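Local coordinates for beta-lactamase (Serratia marcescens, PDB 5GWA), which is an extended-spectrum class A beta-lactamase that probably opens the ring of beta-lactam antibiotics by hydrolysis, giving substituted beta-amino acids, at residues 50-55 and 141-146; 56-61 and 185-190; 118-123 and 127-132. All blocks are in the same frame, centred on the assembly; numbering follows the deposited sequence.

After an N-terminal helix and the first strands, the chain builds helix 49-63, whose early turns (50-55) enter contact 1 and whose later turns (56-61) enter contact 2. Further on, helices 113-123 and 126-135 pack on each other at once, so contact 3 closes only a short turn. Residues 141-146 then come back to 50-55, completing contact 1 across 85 residues, and helix 182-193 returns to 56-61 in contact 2. Contacts 1 and 2 therefore cross along the chain, and contact 3 falls within both. Contacts 1 and 2 tie helix 49-63 to the segment after helix 126-135 and to helix 182-193; contact 3 joins helix 113-123 to helix 126-135, whose V129 and H130 reach I143.

Contact 1. Residues 50-55 and 141-146; sequences KFHLAL and ISIKAT
The imidazole of H52 has the end of I141 at its edge: the CD1 methyl lies in the plane of the ring, 3.9 Å from H52 NE2. The other branch of the same isoleucine stands well off that plane, with I141 CG2 3.9 Å from H52 CD2. I143 reaches the base of the histidine instead. Its CD1 sits 3.8 Å from H52 CB and approaches the ring obliquely. A second flat group, the ring of F51, has L55 CG of the next helical turn above one face, offset toward the rim, and F174 meets F51 edge-to-face.

H52 and I141 come at each other from opposite directions, whereas I143 slants across. The two isoleucines are alternate residues of an extended chain, both pointing at the helix. In I141 the chain runs out straight (chi2 174°), which carries CD1 to the imidazole. No hydrogen bond spans the two segments; the contact is made by buried isoleucine methyls against one edge and the base of the histidine. M45 touches both H52 and I143, and L170 of helix 164-175 also packs on H52.

The ends of both segments lead to the active site. K50, two residues before H52, is hydrogen-bonded through NZ to S47, S111 and N113 and touches the bound avibactam. T146 caps the start of helix 147-151 with its side chain while its own N is bonded to E149, consistent with a capping box just ahead of E147 of the inhibitor pocket. The arrangement is that of a class A beta-lactamase, in which the SxxK helix packs against the strand leading into the omega loop.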
loop_
_atom_site.group_PDB
_atom_site.type_symbol
_atom_site.label_atom_id
_atom_site.label_comp_id
_atom_site.label_asym_id
_atom_site.label_seq_id
_atom_site.Cartn_x
_atom_site.Cartn_y
_atom_site.Cartn_z
ATOM N N LYS A 50 13.996 5.871 -5.133
ATOM C CA LYS A 50 14.414 5.665 -3.741
ATOM C C LYS A 50 15.902 5.294 -3.695
ATOM O O LYS A 50 16.548 5.424 -2.647
ATOM C CB LYS A 50 13.554 4.611 -3.053
ATOM C CG LYS A 50 12.107 5.084 -2.885
ATOM C CD LYS A 50 11.164 3.937 -2.553
ATOM C CE LYS A 50 9.730 4.423 -2.557
ATOM N NZ LYS A 50 8.789 3.350 -2.150
ATOM N N PHE A 51 16.432 4.756 -4.786
ATOM C CA PHE A 51 17.893 4.586 -4.901
ATOM C C PHE A 51 18.594 5.923 -4.777
ATOM O O PHE A 51 19.520 6.102 -3.957
ATOM C CB PHE A 51 18.230 3.875 -6.231
ATOM C CG PHE A 51 19.699 3.877 -6.567
ATOM C CD1 PHE A 51 20.589 3.190 -5.762
ATOM C CD2 PHE A 51 20.170 4.544 -7.675
ATOM C CE1 PHE A 51 21.934 3.147 -6.067
ATOM C CE2 PHE A 51 21.533 4.542 -7.963
ATOM C CZ PHE A 51 22.407 3.830 -7.151
ATOM N N HIS A 52 18.117 6.887 -5.546
ATOM C CA HIS A 52 18.745 8.205 -5.634
ATOM C C HIS A 52 18.614 8.834 -4.244
ATOM O O HIS A 52 19.534 9.459 -3.737
ATOM C CB HIS A 52 18.001 9.069 -6.648
ATOM C CG HIS A 52 17.913 8.467 -8.018
ATOM N ND1 HIS A 52 17.253 7.274 -8.256
ATOM C CD2 HIS A 52 18.266 8.937 -9.234
ATOM C CE1 HIS A 52 17.297 7.002 -9.543
ATOM N NE2 HIS A 52 17.899 7.991 -10.162
ATOM N N LEU A 53 17.430 8.698 -3.651
ATOM C CA LEU A 53 17.190 9.232 -2.303
ATOM C C LEU A 53 18.164 8.652 -1.270
ATOM O O LEU A 53 18.800 9.408 -0.507
ATOM C CB LEU A 53 15.739 8.921 -1.923
ATOM C CG LEU A 53 15.391 9.183 -0.470
ATOM C CD1 LEU A 53 15.590 10.640 -0.093
ATOM C CD2 LEU A 53 13.976 8.729 -0.176
ATOM N N ALA A 54 18.438 7.360 -1.371
ATOM C CA ALA A 54 19.304 6.664 -0.443
ATOM C C ALA A 54 20.739 7.177 -0.595
ATOM O O ALA A 54 21.425 7.407 0.402
ATOM C CB ALA A 54 19.217 5.181 -0.630
ATOM N N LEU A 55 21.170 7.366 -1.830
ATOM C CA LEU A 55 22.480 8.009 -2.075
ATOM C C LEU A 55 22.585 9.335 -1.355
ATOM O O LEU A 55 23.578 9.567 -0.655
ATOM C CB LEU A 55 22.719 8.241 -3.565
ATOM C CG LEU A 55 22.836 7.004 -4.448
ATOM C CD1 LEU A 55 22.933 7.414 -5.896
ATOM C CD2 LEU A 55 24.006 6.122 -4.093
ATOM N N ILE A 141 17.913 13.392 -15.144
ATOM C CA ILE A 141 17.101 12.880 -14.050
ATOM C C ILE A 141 16.387 14.058 -13.400
ATOM O O ILE A 141 17.040 15.063 -13.062
ATOM C CB ILE A 141 17.954 12.142 -12.991
ATOM C CG1 ILE A 141 18.703 10.968 -13.635
ATOM C CG2 ILE A 141 17.077 11.621 -11.846
ATOM C CD1 ILE A 141 19.681 10.234 -12.760
ATOM N N SER A 142 15.093 13.897 -13.146
ATOM C CA SER A 142 14.272 14.937 -12.530
ATOM C C SER A 142 13.607 14.375 -11.291
ATOM O O SER A 142 12.825 13.427 -11.387
ATOM C CB SER A 142 13.228 15.442 -13.510
ATOM O OG SER A 142 12.314 16.329 -12.883
ATOM N N ILE A 143 13.892 14.974 -10.139
ATOM C CA ILE A 143 13.268 14.570 -8.872
ATOM C C ILE A 143 12.497 15.765 -8.330
ATOM O O ILE A 143 13.105 16.769 -7.885
ATOM C CB ILE A 143 14.303 14.002 -7.887
ATOM C CG1 ILE A 143 14.941 12.729 -8.477
ATOM C CG2 ILE A 143 13.718 13.771 -6.494
ATOM C CD1 ILE A 143 16.199 12.245 -7.804
ATOM N N LYS A 144 11.174 15.608 -8.293
ATOM C CA LYS A 144 10.271 16.719 -8.034
ATOM C C LYS A 144 9.213 16.441 -6.969
ATOM O O LYS A 144 8.579 17.369 -6.498
ATOM C CB LYS A 144 9.616 17.129 -9.324
ATOM C CG LYS A 144 10.598 17.659 -10.360
ATOM C CD LYS A 144 11.224 18.977 -9.995
ATOM C CE LYS A 144 12.417 19.249 -10.915
ATOM N NZ LYS A 144 12.934 20.632 -10.730
ATOM N N ALA A 145 8.832 15.182 -6.794
ATOM C CA ALA A 145 7.627 14.910 -5.993
ATOM C C ALA A 145 7.876 13.755 -5.047
ATOM O O ALA A 145 8.448 12.749 -5.416
ATOM C CB ALA A 145 6.458 14.553 -6.864
ATOM N N THR A 146 7.355 13.886 -3.850
ATOM C CA THR A 146 7.424 12.832 -2.847
ATOM C C THR A 146 6.388 11.762 -3.177
ATOM O O THR A 146 5.598 11.917 -4.100
ATOM C CB THR A 146 7.079 13.367 -1.453
ATOM O OG1 THR A 146 5.744 13.884 -1.474
ATOM C CG2 THR A 146 8.046 14.450 -1.010
#

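Contact 2. Residues 56-61 and 185-190; sequences AVLDKL and YDFLLN
Two helices of the all-alpha domain meet here: the later turns of helix 49-63, which starts at the active site, and the middle of helix 182-193. L58 carries the contact from its side and spans two consecutive residues of the partner helix. Its CD1 methyl lies 3.7 Å from L188 CB, close to the backbone of that helix, and its CD2 methyl stands 4.0 Å from F187 CD2. The two branches of a single leucine are thus shared out, one to each neighbour. The F187 side chain crosses that of L58 at about a right angle, and the methyl meets the ring obliquely.

L58 holds CG beside its own backbone N (chi1 -73°), sending the fork straight at the other helix. F187 and L188 leave their helix at successive positions round its axis: F187 swings its ring to one flank of L58, while L188 leads its branches back along helix 49-63. There L188 CD2 lies 3.6 Å from L55 CD2, and the other methyl of L188 packs on A54.

I104 of helix 100-109 touches both L58 and F187, and L180 packs on L58 as well, filling out the apolar cluster. Charged residues on the other sides of the helices are paired locally, each within its own stretch of chain: D59 with K63, K60 with E64 and D186 with K182. With apolar side chains alone meeting between the helices, this is the side-by-side helix packing that builds the all-alpha domain of class A beta-lactamases.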
loop_
_atom_site.group_PDB
_atom_site.type_symbol
_atom_site.label_atom_id
_atom_site.label_comp_id
_atom_site.label_asym_id
_atom_site.label_seq_id
_atom_site.Cartn_x
_atom_site.Cartn_y
_atom_site.Cartn_z
ATOM N N ALA A 56 21.591 10.212 -1.514
ATOM C CA ALA A 56 21.677 11.542 -0.920
ATOM C C ALA A 56 21.653 11.428 0.611
ATOM O O ALA A 56 22.318 12.185 1.322
ATOM C CB ALA A 56 20.555 12.423 -1.418
ATOM N N VAL A 57 20.759 10.596 1.127
ATOM C CA VAL A 57 20.720 10.379 2.577
ATOM C C VAL A 57 22.036 9.883 3.156
ATOM O O VAL A 57 22.523 10.398 4.180
ATOM C CB VAL A 57 19.593 9.401 2.929
ATOM C CG1 VAL A 57 19.632 8.996 4.388
ATOM C CG2 VAL A 57 18.282 10.055 2.603
ATOM N N LEU A 58 22.630 8.873 2.535
ATOM C CA LEU A 58 23.826 8.275 3.108
ATOM C C LEU A 58 24.997 9.232 2.973
ATOM O O LEU A 58 25.879 9.197 3.797
ATOM C CB LEU A 58 24.149 6.938 2.434
ATOM C CG LEU A 58 23.182 5.836 2.846
ATOM C CD1 LEU A 58 23.293 4.659 1.871
ATOM C CD2 LEU A 58 23.444 5.374 4.277
ATOM N N ASP A 59 25.007 10.036 1.922
ATOM C CA ASP A 59 26.021 11.101 1.782
ATOM C C ASP A 59 25.908 12.084 2.937
ATOM O O ASP A 59 26.933 12.561 3.471
ATOM C CB ASP A 59 25.896 11.830 0.460
ATOM C CG ASP A 59 26.890 12.977 0.325
ATOM O OD1 ASP A 59 28.083 12.667 0.125
ATOM O OD2 ASP A 59 26.449 14.131 0.226
ATOM N N LYS A 60 24.675 12.504 3.227
ATOM C CA LYS A 60 24.439 13.455 4.299
ATOM C C LYS A 60 24.917 12.865 5.609
ATOM O O LYS A 60 25.606 13.540 6.369
ATOM C CB LYS A 60 22.950 13.821 4.384
ATOM C CG LYS A 60 22.611 14.749 5.551
ATOM C CD LYS A 60 21.220 15.354 5.362
ATOM C CE LYS A 60 20.817 16.273 6.504
ATOM N NZ LYS A 60 21.385 17.631 6.314
ATOM N N LEU A 61 24.598 11.610 5.881
ATOM C CA LEU A 61 25.040 10.973 7.106
ATOM C C LEU A 61 26.576 10.899 7.117
ATOM O O LEU A 61 27.212 11.129 8.147
ATOM C CB LEU A 61 24.481 9.581 7.201
ATOM C CG LEU A 61 22.972 9.467 7.365
ATOM C CD1 LEU A 61 22.624 8.003 7.421
ATOM C CD2 LEU A 61 22.449 10.175 8.616
ATOM N N TYR A 185 28.510 2.693 1.119
ATOM C CA TYR A 185 28.448 1.885 -0.098
ATOM C C TYR A 185 28.125 0.451 0.204
ATOM O O TYR A 185 27.227 -0.130 -0.419
ATOM C CB TYR A 185 29.794 1.989 -0.831
ATOM C CG TYR A 185 29.997 0.956 -1.915
ATOM C CD1 TYR A 185 29.404 1.117 -3.146
ATOM C CD2 TYR A 185 30.774 -0.170 -1.708
ATOM C CE1 TYR A 185 29.610 0.215 -4.156
ATOM C CE2 TYR A 185 30.942 -1.115 -2.698
ATOM C CZ TYR A 185 30.386 -0.901 -3.932
ATOM O OH TYR A 185 30.573 -1.831 -4.916
ATOM N N ASP A 186 28.875 -0.185 1.119
ATOM C CA ASP A 186 28.628 -1.565 1.472
ATOM C C ASP A 186 27.186 -1.721 1.922
ATOM O O ASP A 186 26.528 -2.697 1.612
ATOM C CB ASP A 186 29.579 -2.023 2.599
ATOM C CG ASP A 186 30.933 -2.464 2.078
ATOM O OD1 ASP A 186 30.934 -3.160 1.042
ATOM O OD2 ASP A 186 31.975 -2.122 2.711
ATOM N N PHE A 187 26.759 -0.814 2.800
ATOM C CA PHE A 187 25.398 -0.828 3.339
ATOM C C PHE A 187 24.309 -0.716 2.275
ATOM O O PHE A 187 23.392 -1.581 2.223
ATOM C CB PHE A 187 25.203 0.281 4.370
ATOM C CG PHE A 187 23.806 0.348 4.906
ATOM C CD1 PHE A 187 23.334 -0.594 5.785
ATOM C CD2 PHE A 187 22.977 1.360 4.510
ATOM C CE1 PHE A 187 22.030 -0.536 6.273
ATOM C CE2 PHE A 187 21.683 1.455 5.035
ATOM C CZ PHE A 187 21.196 0.474 5.857
ATOM N N LEU A 188 24.464 0.238 1.381
ATOM C CA LEU A 188 23.449 0.394 0.322
ATOM C C LEU A 188 23.482 -0.760 -0.644
ATOM O O LEU A 188 22.407 -1.315 -1.031
ATOM C CB LEU A 188 23.610 1.706 -0.403
ATOM C CG LEU A 188 22.548 1.967 -1.475
ATOM C CD1 LEU A 188 21.112 1.819 -0.950
ATOM C CD2 LEU A 188 22.782 3.300 -2.129
ATOM N N LEU A 189 24.689 -1.205 -1.011
ATOM C CA LEU A 189 24.754 -2.381 -1.902
ATOM C C LEU A 189 24.110 -3.608 -1.291
ATOM O O LEU A 189 23.335 -4.313 -1.947
ATOM C CB LEU A 189 26.207 -2.677 -2.320
ATOM C CG LEU A 189 26.374 -3.821 -3.334
ATOM C CD1 LEU A 189 25.605 -3.611 -4.611
ATOM C CD2 LEU A 189 27.844 -4.000 -3.694
ATOM N N ASN A 190 24.413 -3.922 -0.013
ATOM C CA ASN A 190 23.808 -5.069 0.620
ATOM C C ASN A 190 22.283 -4.899 0.614
ATOM O O ASN A 190 21.553 -5.856 0.369
ATOM C CB ASN A 190 24.310 -5.249 2.056
ATOM C CG ASN A 190 25.686 -5.896 2.123
ATOM O OD1 ASN A 190 26.047 -6.702 1.292
ATOM N ND2 ASN A 190 26.400 -5.613 3.186
#

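Contact 3. Residues 118-123 and 127-132; sequences ILFRFV and NKVHNF. With SO4 (sulfate ion), chain F.
The axes of helices 118-123 and 127-132 diverge by 75° in direction and come within 9.8 Å of each other, with V123 and K128 the nearest pair of CA atoms at 7.1 Å. Into this corner V129 pushes its CG2 methyl. It meets V123 CG1 at 3.6 Å and F120 CE1 at 3.7 Å, so one methyl is held by an aliphatic and an aromatic partner. Both side chains cross that of V129 at about a right angle; the methyl's approach to the F120 ring is oblique. V123 CG1 takes the position between the backbone N and the carbonyl carbon (chi1 81°), and that turns it toward V129.

These are consecutive helices of the all-alpha domain, joined by a brief turn, and their inward side chains lead on to the domain's central helix: F120 touches L53 and Y49, and F132 packs on A56. With its other methyl, CG1, V129 touches I143, next to the start of the omega loop.

At the outer rim the aliphatic part of K128 passes the end of the first helix, with CG 3.3 Å from V123 O. K128 is deposited in two conformers; in the one described, bent at its middle two torsions, NZ hydrogen-bonds O4 of a sulfate at 2.8 Å, a bond doubtful as a constant feature. The ion probably came from the crystallisation liquor; N127 OD1 lies 3.1 Å from its O3.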
loop_
_atom_site.group_PDB
_atom_site.type_symbol
_atom_site.label_atom_id
_atom_site.label_comp_id
_atom_site.label_asym_id
_atom_site.label_seq_id
_atom_site.Cartn_x
_atom_site.Cartn_y
_atom_site.Cartn_z
ATOM N N ILE A 118 9.716 10.105 4.843
ATOM C CA ILE A 118 10.452 10.435 6.093
ATOM C C ILE A 118 11.904 10.830 5.764
ATOM O O ILE A 118 12.415 11.873 6.209
ATOM C CB ILE A 118 10.454 9.227 7.063
ATOM C CG1 ILE A 118 9.062 9.045 7.684
ATOM C CG2 ILE A 118 11.490 9.409 8.156
ATOM C CD1 ILE A 118 8.882 7.698 8.318
ATOM N N LEU A 119 12.503 10.098 4.840
ATOM C CA LEU A 119 13.873 10.373 4.428
ATOM C C LEU A 119 13.981 11.618 3.544
ATOM O O LEU A 119 14.963 12.363 3.685
ATOM C CB LEU A 119 14.488 9.128 3.754
ATOM C CG LEU A 119 14.726 7.916 4.675
ATOM C CD1 LEU A 119 15.180 6.711 3.885
ATOM C CD2 LEU A 119 15.705 8.213 5.815
ATOM N N PHE A 120 13.025 11.881 2.656
ATOM C CA PHE A 120 12.978 13.159 1.910
ATOM C C PHE A 120 12.948 14.323 2.884
ATOM O O PHE A 120 13.734 15.269 2.765
ATOM C CB PHE A 120 11.787 13.241 0.952
ATOM C CG PHE A 120 12.063 12.713 -0.423
ATOM C CD1 PHE A 120 13.052 13.250 -1.211
ATOM C CD2 PHE A 120 11.294 11.674 -0.929
ATOM C CE1 PHE A 120 13.317 12.731 -2.460
ATOM C CE2 PHE A 120 11.444 11.266 -2.240
ATOM C CZ PHE A 120 12.473 11.749 -2.990
ATOM N N ARG A 121 12.156 14.194 3.937
ATOM C CA ARG A 121 12.112 15.273 4.935
ATOM C C ARG A 121 13.426 15.445 5.677
ATOM O O ARG A 121 13.923 16.607 5.796
ATOM C CB ARG A 121 10.916 15.104 5.858
ATOM C CG ARG A 121 9.615 15.477 5.137
ATOM C CD ARG A 121 8.391 15.527 6.048
ATOM N NE ARG A 121 8.027 14.201 6.548
ATOM C CZ ARG A 121 7.256 13.332 5.899
ATOM N NH1 ARG A 121 6.755 13.645 4.714
ATOM N NH2 ARG A 121 6.941 12.171 6.468
ATOM N N PHE A 122 14.041 14.338 6.067
ATOM C CA PHE A 122 15.352 14.354 6.736
ATOM C C PHE A 122 16.423 15.020 5.878
ATOM O O PHE A 122 17.174 15.877 6.357
ATOM C CB PHE A 122 15.777 12.943 7.128
ATOM C CG PHE A 122 17.177 12.873 7.636
ATOM C CD1 PHE A 122 17.506 13.428 8.866
ATOM C CD2 PHE A 122 18.181 12.445 6.818
ATOM C CE1 PHE A 122 18.819 13.489 9.273
ATOM C CE2 PHE A 122 19.488 12.459 7.224
ATOM C CZ PHE A 122 19.806 12.986 8.467
ATOM N N VAL A 123 16.466 14.689 4.595
ATOM C CA VAL A 123 17.568 15.126 3.731
ATOM C C VAL A 123 17.350 16.547 3.237
ATOM O O VAL A 123 18.308 17.179 2.739
ATOM C CB VAL A 123 17.742 14.126 2.559
ATOM C CG1 VAL A 123 16.725 14.399 1.453
ATOM C CG2 VAL A 123 19.176 14.087 2.060
ATOM N N ASN A 127 14.072 18.734 -3.878
ATOM C CA ASN A 127 15.058 19.575 -4.581
ATOM C C ASN A 127 16.478 19.313 -4.152
ATOM O O ASN A 127 17.361 19.288 -5.003
ATOM C CB ASN A 127 14.745 21.090 -4.504
ATOM C CG ASN A 127 15.692 21.915 -5.360
ATOM O OD1 ASN A 127 16.490 22.715 -4.837
ATOM N ND2 ASN A 127 15.686 21.655 -6.667
ATOM N N LYS A 128 16.696 19.005 -2.876
ATOM C CA LYS A 128 18.021 18.631 -2.394
ATOM C C LYS A 128 18.501 17.382 -3.125
ATOM O O LYS A 128 19.665 17.272 -3.511
ATOM C CB LYS A 128 18.001 18.380 -0.884
ATOM C CG LYS A 128 19.334 17.940 -0.302
ATOM C CD LYS A 128 20.191 19.160 -0.052
ATOM C CE LYS A 128 19.480 20.147 0.861
ATOM N NZ LYS A 128 20.263 21.409 1.034
ATOM N N VAL A 129 17.603 16.417 -3.312
ATOM C CA VAL A 129 18.040 15.157 -3.872
ATOM C C VAL A 129 18.276 15.290 -5.384
ATOM O O VAL A 129 19.256 14.791 -5.923
ATOM C CB VAL A 129 16.986 14.052 -3.590
ATOM C CG1 VAL A 129 17.429 12.759 -4.257
ATOM C CG2 VAL A 129 16.821 13.865 -2.083
ATOM N N HIS A 130 17.420 16.068 -6.033
ATOM C CA HIS A 130 17.555 16.426 -7.433
ATOM C C HIS A 130 18.908 17.068 -7.675
ATOM O O HIS A 130 19.608 16.707 -8.605
ATOM C CB HIS A 130 16.445 17.384 -7.806
ATOM C CG HIS A 130 16.549 17.913 -9.193
ATOM N ND1 HIS A 130 16.007 17.260 -10.281
ATOM C CD2 HIS A 130 17.279 18.932 -9.701
ATOM C CE1 HIS A 130 16.285 17.930 -11.383
ATOM N NE2 HIS A 130 17.123 18.903 -11.067
ATOM N N ASN A 131 19.240 18.065 -6.875
ATOM C CA ASN A 131 20.533 18.740 -7.048
ATOM C C ASN A 131 21.724 17.828 -6.778
ATOM O O ASN A 131 22.729 17.884 -7.479
ATOM C CB ASN A 131 20.601 19.961 -6.136
ATOM C CG ASN A 131 19.693 21.069 -6.591
ATOM O OD1 ASN A 131 19.300 21.114 -7.744
ATOM N ND2 ASN A 131 19.464 22.053 -5.717
ATOM N N PHE A 132 21.635 17.029 -5.734
ATOM C CA PHE A 132 22.693 16.116 -5.366
ATOM C C PHE A 132 23.039 15.237 -6.549
ATOM O O PHE A 132 24.200 15.002 -6.882
ATOM C CB PHE A 132 22.277 15.278 -4.155
ATOM C CG PHE A 132 23.233 14.192 -3.819
ATOM C CD1 PHE A 132 24.422 14.471 -3.189
ATOM C CD2 PHE A 132 23.025 12.905 -4.290
ATOM C CE1 PHE A 132 25.349 13.483 -2.965
ATOM C CE2 PHE A 132 23.885 11.892 -3.953
ATOM C CZ PHE A 132 25.050 12.173 -3.293
HETATM S S SO4 F . 18.075 23.310 -1.462
HETATM O O1 SO4 F . 18.435 24.150 -2.638
HETATM O O2 SO4 F . 17.955 24.071 -0.194
HETATM O O3 SO4 F . 16.733 22.685 -1.746
HETATM O O4 SO4 F . 19.102 22.267 -1.307
#